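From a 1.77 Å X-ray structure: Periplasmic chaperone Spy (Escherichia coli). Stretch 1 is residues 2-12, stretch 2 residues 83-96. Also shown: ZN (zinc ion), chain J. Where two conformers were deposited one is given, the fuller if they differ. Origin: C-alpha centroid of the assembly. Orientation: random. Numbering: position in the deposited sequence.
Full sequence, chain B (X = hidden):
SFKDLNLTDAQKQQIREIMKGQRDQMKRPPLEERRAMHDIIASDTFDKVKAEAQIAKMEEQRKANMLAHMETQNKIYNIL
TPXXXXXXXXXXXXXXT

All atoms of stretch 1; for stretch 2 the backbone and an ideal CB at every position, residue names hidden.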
ATOM      1  N   PHE B   2       2.665 -17.809  -6.405  1.00120.89           N
ATOM      2  CA  PHE B   2       2.673 -19.061  -7.151  1.00119.53           C
ATOM      3  C   PHE B   2       1.563 -19.080  -8.206  1.00117.86           C
ATOM      4  O   PHE B   2       0.382 -19.163  -7.871  1.00118.76           O
ATOM      5  CB  PHE B   2       2.509 -20.264  -6.203  1.00119.13           C
ATOM      6  CG  PHE B   2       3.765 -20.643  -5.439  1.00121.40           C
ATOM      7  CD1 PHE B   2       4.989 -20.766  -6.081  1.00122.50           C
ATOM      8  CD2 PHE B   2       3.708 -20.893  -4.074  1.00122.27           C
ATOM      9  CE1 PHE B   2       6.133 -21.120  -5.370  1.00124.75           C
ATOM     10  CE2 PHE B   2       4.847 -21.245  -3.362  1.00124.50           C
ATOM     11  CZ  PHE B   2       6.059 -21.360  -4.011  1.00125.78           C
ATOM     12  N   LYS B   3       1.948 -18.990  -9.477  1.00113.60           N
ATOM     13  CA  LYS B   3       1.022 -19.228 -10.582  1.00106.90           C
ATOM     14  C   LYS B   3       1.152 -20.669 -11.066  1.00103.95           C
ATOM     15  O   LYS B   3       1.039 -20.958 -12.259  1.00106.15           O
ATOM     16  CB  LYS B   3       1.275 -18.252 -11.731  1.00102.98           C
ATOM     17  CG  LYS B   3       0.741 -16.867 -11.458  1.00 99.83           C
ATOM     18  CD  LYS B   3       0.230 -16.194 -12.719  1.00 96.67           C
ATOM     19  CE  LYS B   3      -1.005 -15.362 -12.423  1.00 93.44           C
ATOM     20  NZ  LYS B   3      -2.180 -16.223 -12.129  1.00 89.29           N
ATOM     21  N   ASP B   4       1.384 -21.570 -10.115  1.00101.30           N
ATOM     22  CA  ASP B   4       1.481 -23.004 -10.379  1.00 96.56           C
ATOM     23  C   ASP B   4       0.108 -23.597 -10.658  1.00 87.29           C
ATOM     24  O   ASP B   4      -0.251 -24.644 -10.114  1.00 89.61           O
ATOM     25  CB  ASP B   4       2.102 -23.706  -9.181  1.00 98.77           C
ATOM     26  CG  ASP B   4       1.350 -23.414  -7.900  1.00 99.02           C
ATOM     27  OD1 ASP B   4       0.889 -22.264  -7.751  1.00 98.02           O
ATOM     28  OD2 ASP B   4       1.196 -24.324  -7.061  1.00100.25           O
ATOM     29  N   LEU B   5      -0.657 -22.919 -11.508  1.00 79.68           N
ATOM     30  CA  LEU B   5      -2.055 -23.254 -11.707  1.00 71.17           C
ATOM     31  C   LEU B   5      -2.277 -23.957 -13.045  1.00 68.70           C
ATOM     32  O   LEU B   5      -3.368 -24.440 -13.303  1.00 68.66           O
ATOM     33  CB  LEU B   5      -2.922 -21.994 -11.626  1.00 68.75           C
ATOM     34  CG  LEU B   5      -2.858 -21.164 -10.344  1.00 69.01           C
ATOM     35  CD1 LEU B   5      -3.766 -19.983 -10.522  1.00 69.51           C
ATOM     36  CD2 LEU B   5      -3.247 -21.957  -9.108  1.00 68.23           C
ATOM     37  N   ASN B   6      -1.240 -24.008 -13.880  1.00 69.92           N
ATOM     38  CA  ASN B   6      -1.279 -24.757 -15.134  1.00 71.23           C
ATOM     39  C   ASN B   6      -2.224 -24.105 -16.121  1.00 71.47           C
ATOM     40  O   ASN B   6      -3.119 -24.742 -16.673  1.00 71.73           O
ATOM     41  CB  ASN B   6      -1.704 -26.204 -14.880  1.00 72.75           C
ATOM     42  CG  ASN B   6      -1.160 -26.746 -13.579  1.00 74.97           C
ATOM     43  OD1 ASN B   6      -0.351 -26.094 -12.911  1.00 77.55           O
ATOM     44  ND2 ASN B   6      -1.601 -27.941 -13.204  1.00 75.18           N
ATOM     45  N   LEU B   7      -2.040 -22.812 -16.328  1.00 72.14           N
ATOM     46  CA  LEU B   7      -3.044 -22.043 -17.053  1.00 73.27           C
ATOM     47  C   LEU B   7      -3.197 -22.434 -18.539  1.00 74.79           C
ATOM     48  O   LEU B   7      -2.254 -22.418 -19.309  1.00 76.32           O
ATOM     49  CB  LEU B   7      -2.719 -20.562 -16.940  1.00 73.47           C
ATOM     50  CG  LEU B   7      -2.764 -20.007 -15.510  1.00 72.30           C
ATOM     51  CD1 LEU B   7      -2.047 -18.694 -15.443  1.00 73.92           C
ATOM     52  CD2 LEU B   7      -4.209 -19.851 -15.065  1.00 71.58           C
ATOM     53  N   THR B   8      -4.421 -22.788 -18.911  1.00 75.56           N
ATOM     54  CA  THR B   8      -4.810 -22.995 -20.312  1.00 77.69           C
ATOM     55  C   THR B   8      -4.432 -21.774 -21.201  1.00 79.63           C
ATOM     56  O   THR B   8      -4.550 -20.631 -20.741  1.00 79.01           O
ATOM     57  CB  THR B   8      -6.348 -23.247 -20.381  1.00 78.11           C
ATOM     58  OG1 THR B   8      -6.652 -24.623 -20.113  1.00 77.70           O
ATOM     59  CG2 THR B   8      -6.897 -22.889 -21.704  1.00 81.21           C
ATOM     60  N   ASP B   9      -3.973 -21.982 -22.444  1.00 75.01           N
ATOM     61  CA  ASP B   9      -3.672 -20.833 -23.328  1.00 75.96           C
ATOM     62  C   ASP B   9      -4.916 -19.963 -23.515  1.00 73.60           C
ATOM     63  O   ASP B   9      -4.804 -18.740 -23.549  1.00 72.85           O
ATOM     64  CB  ASP B   9      -3.072 -21.243 -24.708  1.00 81.00           C
ATOM     65  CG  ASP B   9      -3.501 -22.620 -25.178  1.00 84.36           C
ATOM     66  OD1 ASP B   9      -3.849 -23.454 -24.315  1.00 84.00           O
ATOM     67  OD2 ASP B   9      -3.460 -22.885 -26.415  1.00 87.61           O
ATOM     68  N   ALA B  10      -6.097 -20.568 -23.587  1.00 73.08           N
ATOM     69  CA  ALA B  10      -7.342 -19.793 -23.508  1.00 71.32           C
ATOM     70  C   ALA B  10      -7.430 -19.017 -22.180  1.00 67.68           C
ATOM     71  O   ALA B  10      -7.958 -17.891 -22.125  1.00 66.25           O
ATOM     72  CB  ALA B  10      -8.564 -20.700 -23.673  1.00 71.78           C
ATOM     73  N   GLN B  11      -6.890 -19.592 -21.108  1.00 67.43           N
ATOM     74  CA  GLN B  11      -6.973 -18.951 -19.795  1.00 64.60           C
ATOM     75  C   GLN B  11      -6.032 -17.743 -19.754  1.00 65.00           C
ATOM     76  O   GLN B  11      -6.454 -16.625 -19.418  1.00 61.72           O
ATOM     77  CB  GLN B  11      -6.643 -19.948 -18.666  1.00 63.93           C
ATOM     78  CG  GLN B  11      -7.831 -20.822 -18.241  1.00 62.42           C
ATOM     79  CD  GLN B  11      -7.461 -21.842 -17.162  1.00 61.43           C
ATOM     80  OE1 GLN B  11      -6.366 -22.388 -17.151  1.00 62.59           O
ATOM     81  NE2 GLN B  11      -8.385 -22.087 -16.246  1.00 59.17           N
ATOM     82  N   LYS B  12      -4.772 -17.974 -20.126  1.00 67.52           N
ATOM     83  CA  LYS B  12      -3.755 -16.923 -20.156  1.00 66.07           C
ATOM     84  C   LYS B  12      -4.180 -15.824 -21.116  1.00 68.34           C
ATOM     85  O   LYS B  12      -4.140 -14.659 -20.769  1.00 66.71           O
ATOM     86  CB  LYS B  12      -2.395 -17.493 -20.567  1.00 68.33           C
ATOM     87  CG  LYS B  12      -1.793 -18.467 -19.542  1.00 68.50           C
ATOM     88  CD  LYS B  12      -0.721 -19.435 -20.131  1.00 73.47           C
ATOM     89  CE  LYS B  12      -1.298 -20.287 -21.256  1.00 76.61           C
ATOM     90  NZ  LYS B  12      -0.669 -21.618 -21.622  1.00 80.58           N
ATOM     91  N   UNK B  83     -10.257 -27.642  -9.545  1.00 53.06           N
ATOM     92  CA  UNK B  83      -8.950 -27.936  -8.952  1.00 54.11           C
ATOM     93  C   UNK B  83      -8.038 -26.687  -8.915  1.00 50.12           C
ATOM     94  O   UNK B  83      -7.321 -26.471  -7.944  1.00 50.70           O
ATOM     95  CB  UNK B  83      -8.267 -29.058  -9.737  1.00 54.11           C
ATOM     96  N   UNK B  84      -8.063 -25.840  -9.940  1.00 47.23           N
ATOM     97  CA  UNK B  84      -7.203 -24.655  -9.901  1.00 47.09           C
ATOM     98  C   UNK B  84      -7.672 -23.632  -8.839  1.00 44.67           C
ATOM     99  O   UNK B  84      -6.842 -22.956  -8.235  1.00 43.73           O
ATOM    100  CB  UNK B  84      -7.171 -23.996 -11.281  1.00 47.09           C
ATOM    101  N   UNK B  85      -8.984 -23.514  -8.615  1.00 44.13           N
ATOM    102  CA  UNK B  85      -9.485 -22.619  -7.562  1.00 41.54           C
ATOM    103  C   UNK B  85      -9.041 -23.084  -6.169  1.00 43.10           C
ATOM    104  O   UNK B  85      -8.704 -22.280  -5.318  1.00 40.20           O
ATOM    105  CB  UNK B  85     -11.012 -22.539  -7.621  1.00 41.54           C
ATOM    106  N   UNK B  86      -9.042 -24.393  -5.937  1.00 47.12           N
ATOM    107  CA  UNK B  86      -8.549 -24.900  -4.660  1.00 50.05           C
ATOM    108  C   UNK B  86      -7.122 -24.446  -4.471  1.00 47.39           C
ATOM    109  O   UNK B  86      -6.731 -24.053  -3.386  1.00 45.64           O
ATOM    110  CB  UNK B  86      -8.646 -26.425  -4.590  1.00 50.05           C
ATOM    111  N   UNK B  87      -6.348 -24.506  -5.547  1.00 46.51           N
ATOM    112  CA  UNK B  87      -4.940 -24.146  -5.488  1.00 46.43           C
ATOM    113  C   UNK B  87      -4.754 -22.651  -5.329  1.00 42.46           C
ATOM    114  O   UNK B  87      -3.927 -22.190  -4.547  1.00 42.89           O
ATOM    115  CB  UNK B  87      -4.214 -24.632  -6.744  1.00 46.43           C
ATOM    116  N   UNK B  88      -5.486 -21.889  -6.126  1.00 40.04           N
ATOM    117  CA  UNK B  88      -5.534 -20.449  -5.948  1.00 37.64           C
ATOM    118  C   UNK B  88      -5.872 -20.094  -4.507  1.00 35.54           C
ATOM    119  O   UNK B  88      -5.229 -19.226  -3.922  1.00 34.46           O
ATOM    120  CB  UNK B  88      -6.554 -19.826  -6.903  1.00 37.64           C
ATOM    121  N   UNK B  89      -6.842 -20.784  -3.914  1.00 34.43           N
ATOM    122  CA  UNK B  89      -7.244 -20.427  -2.546  1.00 33.04           C
ATOM    123  C   UNK B  89      -6.119 -20.785  -1.577  1.00 33.69           C
ATOM    124  O   UNK B  89      -5.849 -20.040  -0.669  1.00 34.36           O
ATOM    125  CB  UNK B  89      -8.539 -21.139  -2.151  1.00 33.04           C
ATOM    126  N   UNK B  90      -5.438 -21.900  -1.797  1.00 36.87           N
ATOM    127  CA  UNK B  90      -4.324 -22.240  -0.915  1.00 39.80           C
ATOM    128  C   UNK B  90      -3.187 -21.223  -1.017  1.00 40.74           C
ATOM    129  O   UNK B  90      -2.609 -20.800   0.007  1.00 41.27           O
ATOM    130  CB  UNK B  90      -3.801 -23.639  -1.246  1.00 39.80           C
ATOM    131  N   UNK B  91      -2.858 -20.822  -2.240  1.00 41.00           N
ATOM    132  CA  UNK B  91      -1.823 -19.814  -2.456  1.00 43.50           C
ATOM    133  C   UNK B  91      -2.165 -18.513  -1.797  1.00 39.12           C
ATOM    134  O   UNK B  91      -1.298 -17.786  -1.350  1.00 41.83           O
ATOM    135  CB  UNK B  91      -1.596 -19.586  -3.952  1.00 43.50           C
ATOM    136  N   UNK B  92      -3.458 -18.204  -1.776  1.00 36.20           N
ATOM    137  CA  UNK B  92      -3.944 -16.966  -1.225  1.00 32.56           C
ATOM    138  C   UNK B  92      -3.558 -16.879   0.259  1.00 33.98           C
ATOM    139  O   UNK B  92      -3.216 -15.807   0.775  1.00 33.88           O
ATOM    140  CB  UNK B  92      -5.459 -16.855  -1.410  1.00 32.56           C
ATOM    141  N   UNK B  93      -3.616 -18.007   0.942  1.00 33.06           N
ATOM    142  CA  UNK B  93      -3.336 -18.038   2.377  1.00 36.41           C
ATOM    143  C   UNK B  93      -1.876 -17.693   2.678  1.00 42.63           C
ATOM    144  O   UNK B  93      -1.560 -17.230   3.765  1.00 44.05           O
ATOM    145  CB  UNK B  93      -3.673 -19.417   2.948  1.00 36.41           C
ATOM    146  N   UNK B  94      -0.991 -17.956   1.718  1.00 47.47           N
ATOM    147  CA  UNK B  94       0.434 -17.704   1.889  1.00 56.32           C
ATOM    148  C   UNK B  94       0.860 -16.301   1.477  1.00 59.60           C
ATOM    149  O   UNK B  94       1.946 -15.852   1.839  1.00 63.32           O
ATOM    150  CB  UNK B  94       1.234 -18.731   1.085  1.00 56.32           C
ATOM    151  N   UNK B  95       0.014 -15.603   0.730  1.00 60.48           N
ATOM    152  CA  UNK B  95       0.363 -14.292   0.192  1.00 64.80           C
ATOM    153  C   UNK B  95      -0.121 -13.181   1.092  1.00 67.05           C
ATOM    154  O   UNK B  95      -0.941 -13.403   1.985  1.00 66.01           O
ATOM    155  CB  UNK B  95      -0.219 -14.115  -1.212  1.00 64.80           C
ATOM    156  N   UNK B  96       0.374 -11.975   0.834  1.00 73.67           N
ATOM    157  CA  UNK B  96       0.119 -10.845   1.720  1.00 76.87           C
ATOM    158  C   UNK B  96      -0.534  -9.678   0.981  1.00 74.65           C
ATOM    159  O   UNK B  96      -1.032  -8.738   1.609  1.00 76.70           O
ATOM    160  CB  UNK B  96       1.425 -10.384   2.370  1.00 76.87           C
TER
HETATM  161 ZN    ZN J 208      -8.094 -16.983   2.996  1.00 28.13          ZN

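Stretch 2 is helical over most of its length, and the loop of stretch 1 lies along one side of it, so positions spaced three or four residues apart meet the loop while those between look elsewhere.

Position 83 has nothing of stretch 1 within 5.5 Å of its ideal CB, so almost any helix-tolerant residue would serve; it is E83.

At 84, CA-to-CB points toward stretch 1, and the ideal CB lies 4.3 Å from L5 O and 5.5 Å from Q11 NE2. A carbonyl and a primary amide are on offer, so a long polar side chain able both to donate and to accept would suit: glutamine would do, and lysine or arginine could serve the carbonyl, though less fully. The residue is Q84. Its NE2 donates to L5 O (2.6 Å) and to Q11 OE1 (3.1 Å), while Q11 NE2 donates to Q84 OE1 (2.8 Å). The two amides thus pair reciprocally, each giving one hydrogen and accepting one, and the other hydrogen of Q84 NE2 goes to L5 O.

Positions 85 and 86 meet no part of stretch 1, so long polar residues are as good as any; they are K85 and K86.

Position 87 points toward the loop, its ideal CB 3.7 Å from L5 CD2 and 5.2 Å from D4 O. Aliphatic carbon near the backbone is favoured, and a polar end is possible beyond it: leucine, methionine, glutamine or lysine. Q87 combines the two, with CG packed 3.4 Å from L5 CD2 and NE2 donating to the OD1 of residue 91 at 2.9 Å.

At 88 CA-to-CB runs sideways, with L5 CD2 4.5 Å from the ideal CB, which suits a hydrophobic residue, aliphatic or aromatic. F88 presents the edge of its ring to L5, its CD2 4.5 Å from L5 CD1.

Positions 89 and 90 are out of reach and undemanding: N89 and A90.

Position 91 points toward stretch 1, its ideal CB 4.4 Å from F2 O and 5.3 Å from D4 OD1. Two acceptors call for a donor; asparagine, glutamine or histidine could reach for D4 OD1, whereas a serine or threonine hydroxyl could at most approach F2 O. N91 sends ND2 to D4 OD1 (3.1 Å) and to a water 2.5 Å away, which in turn donates to F2 O (2.6 Å). Its OD1 accepts from Q87, so both ends of the amide are used.

Position 92 is out of reach of stretch 1: F92. The zinc ion lies 5.0 Å from the ideal CB of 93, so aspartate, glutamate or histidine would suit; E93 OE2 binds it at 2.1 Å.

Position 94 points toward stretch 1 across open space, so only a long side chain could arrive. K94 brings NZ to the edge of the F2 ring, 3.4 Å from F2 CD2, and gives N91 OD1 a weak hydrogen bond.

At 95, sideways, a long donor could still approach F2 O; R95 NH2 donates weakly to the same water at 3.4 Å. Position 96, out of reach, is L96.

Stretch 2 (83-96) EQKKQFNANFEKRL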
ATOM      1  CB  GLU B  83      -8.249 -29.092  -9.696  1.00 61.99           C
ATOM      2  CG  GLU B  83      -8.349 -29.022 -11.211  1.00 70.43           C
ATOM      3  CD  GLU B  83      -9.586 -29.748 -11.790  1.00 75.34           C
ATOM      4  OE1 GLU B  83      -9.445 -30.925 -12.206  1.00 82.35           O
ATOM      5  OE2 GLU B  83     -10.688 -29.143 -11.839  1.00 75.15           O
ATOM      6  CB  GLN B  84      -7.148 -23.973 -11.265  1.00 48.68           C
ATOM      7  CG  GLN B  84      -6.421 -24.737 -12.391  1.00 52.33           C
ATOM      8  CD  GLN B  84      -6.668 -24.080 -13.749  1.00 54.49           C
ATOM      9  OE1 GLN B  84      -7.789 -23.682 -14.054  1.00 54.63           O
ATOM     10  NE2 GLN B  84      -5.612 -23.924 -14.545  1.00 56.70           N
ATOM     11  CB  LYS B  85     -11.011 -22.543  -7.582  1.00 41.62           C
ATOM     12  CG  LYS B  85     -11.620 -21.839  -8.760  1.00 42.36           C
ATOM     13  CD  LYS B  85     -13.163 -21.951  -8.736  1.00 43.54           C
ATOM     14  CE  LYS B  85     -13.772 -21.184  -9.903  1.00 45.59           C
ATOM     15  NZ  LYS B  85     -15.202 -21.496 -10.126  1.00 48.05           N
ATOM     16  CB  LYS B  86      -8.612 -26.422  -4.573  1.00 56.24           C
ATOM     17  CG  LYS B  86     -10.017 -26.994  -4.411  1.00 61.60           C
ATOM     18  CD  LYS B  86      -9.995 -28.367  -3.703  1.00 68.72           C
ATOM     19  CE  LYS B  86      -9.182 -29.441  -4.440  1.00 75.18           C
ATOM     20  NZ  LYS B  86      -9.934 -30.113  -5.568  1.00 79.81           N
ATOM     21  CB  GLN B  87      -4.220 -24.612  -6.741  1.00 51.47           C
ATOM     22  CG  GLN B  87      -2.732 -24.325  -6.709  1.00 56.79           C
ATOM     23  CD  GLN B  87      -2.000 -25.120  -5.623  1.00 62.24           C
ATOM     24  OE1 GLN B  87      -2.101 -26.348  -5.563  1.00 65.18           O
ATOM     25  NE2 GLN B  87      -1.274 -24.415  -4.758  1.00 63.29           N
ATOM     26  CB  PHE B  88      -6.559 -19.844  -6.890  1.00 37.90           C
ATOM     27  CG  PHE B  88      -6.724 -18.351  -6.761  1.00 36.26           C
ATOM     28  CD1 PHE B  88      -7.474 -17.790  -5.727  1.00 35.12           C
ATOM     29  CD2 PHE B  88      -6.175 -17.506  -7.702  1.00 37.91           C
ATOM     30  CE1 PHE B  88      -7.653 -16.432  -5.641  1.00 35.75           C
ATOM     31  CE2 PHE B  88      -6.366 -16.111  -7.604  1.00 37.66           C
ATOM     32  CZ  PHE B  88      -7.089 -15.597  -6.573  1.00 36.41           C
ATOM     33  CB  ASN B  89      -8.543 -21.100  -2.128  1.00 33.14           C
ATOM     34  CG  ASN B  89      -9.760 -20.437  -2.757  1.00 33.03           C
ATOM     35  OD1 ASN B  89      -9.804 -19.235  -2.917  1.00 31.01           O
ATOM     36  ND2 ASN B  89     -10.717 -21.246  -3.174  1.00 34.14           N
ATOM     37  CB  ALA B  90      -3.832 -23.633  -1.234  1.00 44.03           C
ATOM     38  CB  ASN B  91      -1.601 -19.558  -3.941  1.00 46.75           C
ATOM     39  CG  ASN B  91      -1.030 -20.748  -4.669  1.00 53.56           C
ATOM     40  OD1 ASN B  91      -0.582 -21.721  -4.062  1.00 55.22           O
ATOM     41  ND2 ASN B  91      -1.051 -20.680  -5.997  1.00 57.28           N
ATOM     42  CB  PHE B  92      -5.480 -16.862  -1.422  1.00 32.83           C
ATOM     43  CG  PHE B  92      -6.027 -15.458  -1.219  1.00 32.94           C
ATOM     44  CD1 PHE B  92      -6.325 -14.984   0.050  1.00 32.29           C
ATOM     45  CD2 PHE B  92      -6.226 -14.602  -2.297  1.00 35.04           C
ATOM     46  CE1 PHE B  92      -6.801 -13.658   0.259  1.00 33.43           C
ATOM     47  CE2 PHE B  92      -6.716 -13.294  -2.099  1.00 35.07           C
ATOM     48  CZ  PHE B  92      -6.987 -12.827  -0.826  1.00 33.74           C
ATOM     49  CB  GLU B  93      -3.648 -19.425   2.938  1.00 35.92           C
ATOM     50  CG  GLU B  93      -5.057 -19.872   2.639  1.00 35.12           C
ATOM     51  CD  GLU B  93      -6.095 -18.864   3.095  1.00 34.91           C
ATOM     52  OE1 GLU B  93      -5.992 -18.282   4.202  1.00 37.26           O
ATOM     53  OE2 GLU B  93      -6.992 -18.639   2.293  1.00 32.34           O
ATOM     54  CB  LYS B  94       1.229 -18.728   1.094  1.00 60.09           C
ATOM     55  CG  LYS B  94       0.857 -20.178   1.404  1.00 65.65           C
ATOM     56  CD  LYS B  94       1.726 -21.207   0.652  1.00 71.75           C
ATOM     57  CE  LYS B  94       1.642 -21.040  -0.872  1.00 73.27           C
ATOM     58  NZ  LYS B  94       1.864 -22.303  -1.652  1.00 75.31           N
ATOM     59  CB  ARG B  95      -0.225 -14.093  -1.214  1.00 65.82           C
ATOM     60  CG  ARG B  95       0.418 -14.969  -2.286  1.00 69.75           C
ATOM     61  CD  ARG B  95       0.278 -14.341  -3.666  1.00 70.06           C
ATOM     62  NE  ARG B  95      -1.122 -14.178  -4.056  1.00 67.87           N
ATOM     63  CZ  ARG B  95      -1.830 -15.098  -4.698  1.00 68.88           C
ATOM     64  NH1 ARG B  95      -3.097 -14.850  -5.012  1.00 69.03           N
ATOM     65  NH2 ARG B  95      -1.279 -16.266  -5.038  1.00 70.38           N
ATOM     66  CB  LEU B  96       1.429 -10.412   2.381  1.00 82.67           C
ATOM     67  CG  LEU B  96       2.114 -11.573   3.111  1.00 86.37           C
ATOM     68  CD1 LEU B  96       3.574 -11.272   3.348  1.00 89.20           C
ATOM     69  CD2 LEU B  96       1.406 -11.888   4.428  1.00 86.72           C
TER
HETATM   70  O   HOH W   1      -2.072 -18.709  -7.243  1.00 49.05           O
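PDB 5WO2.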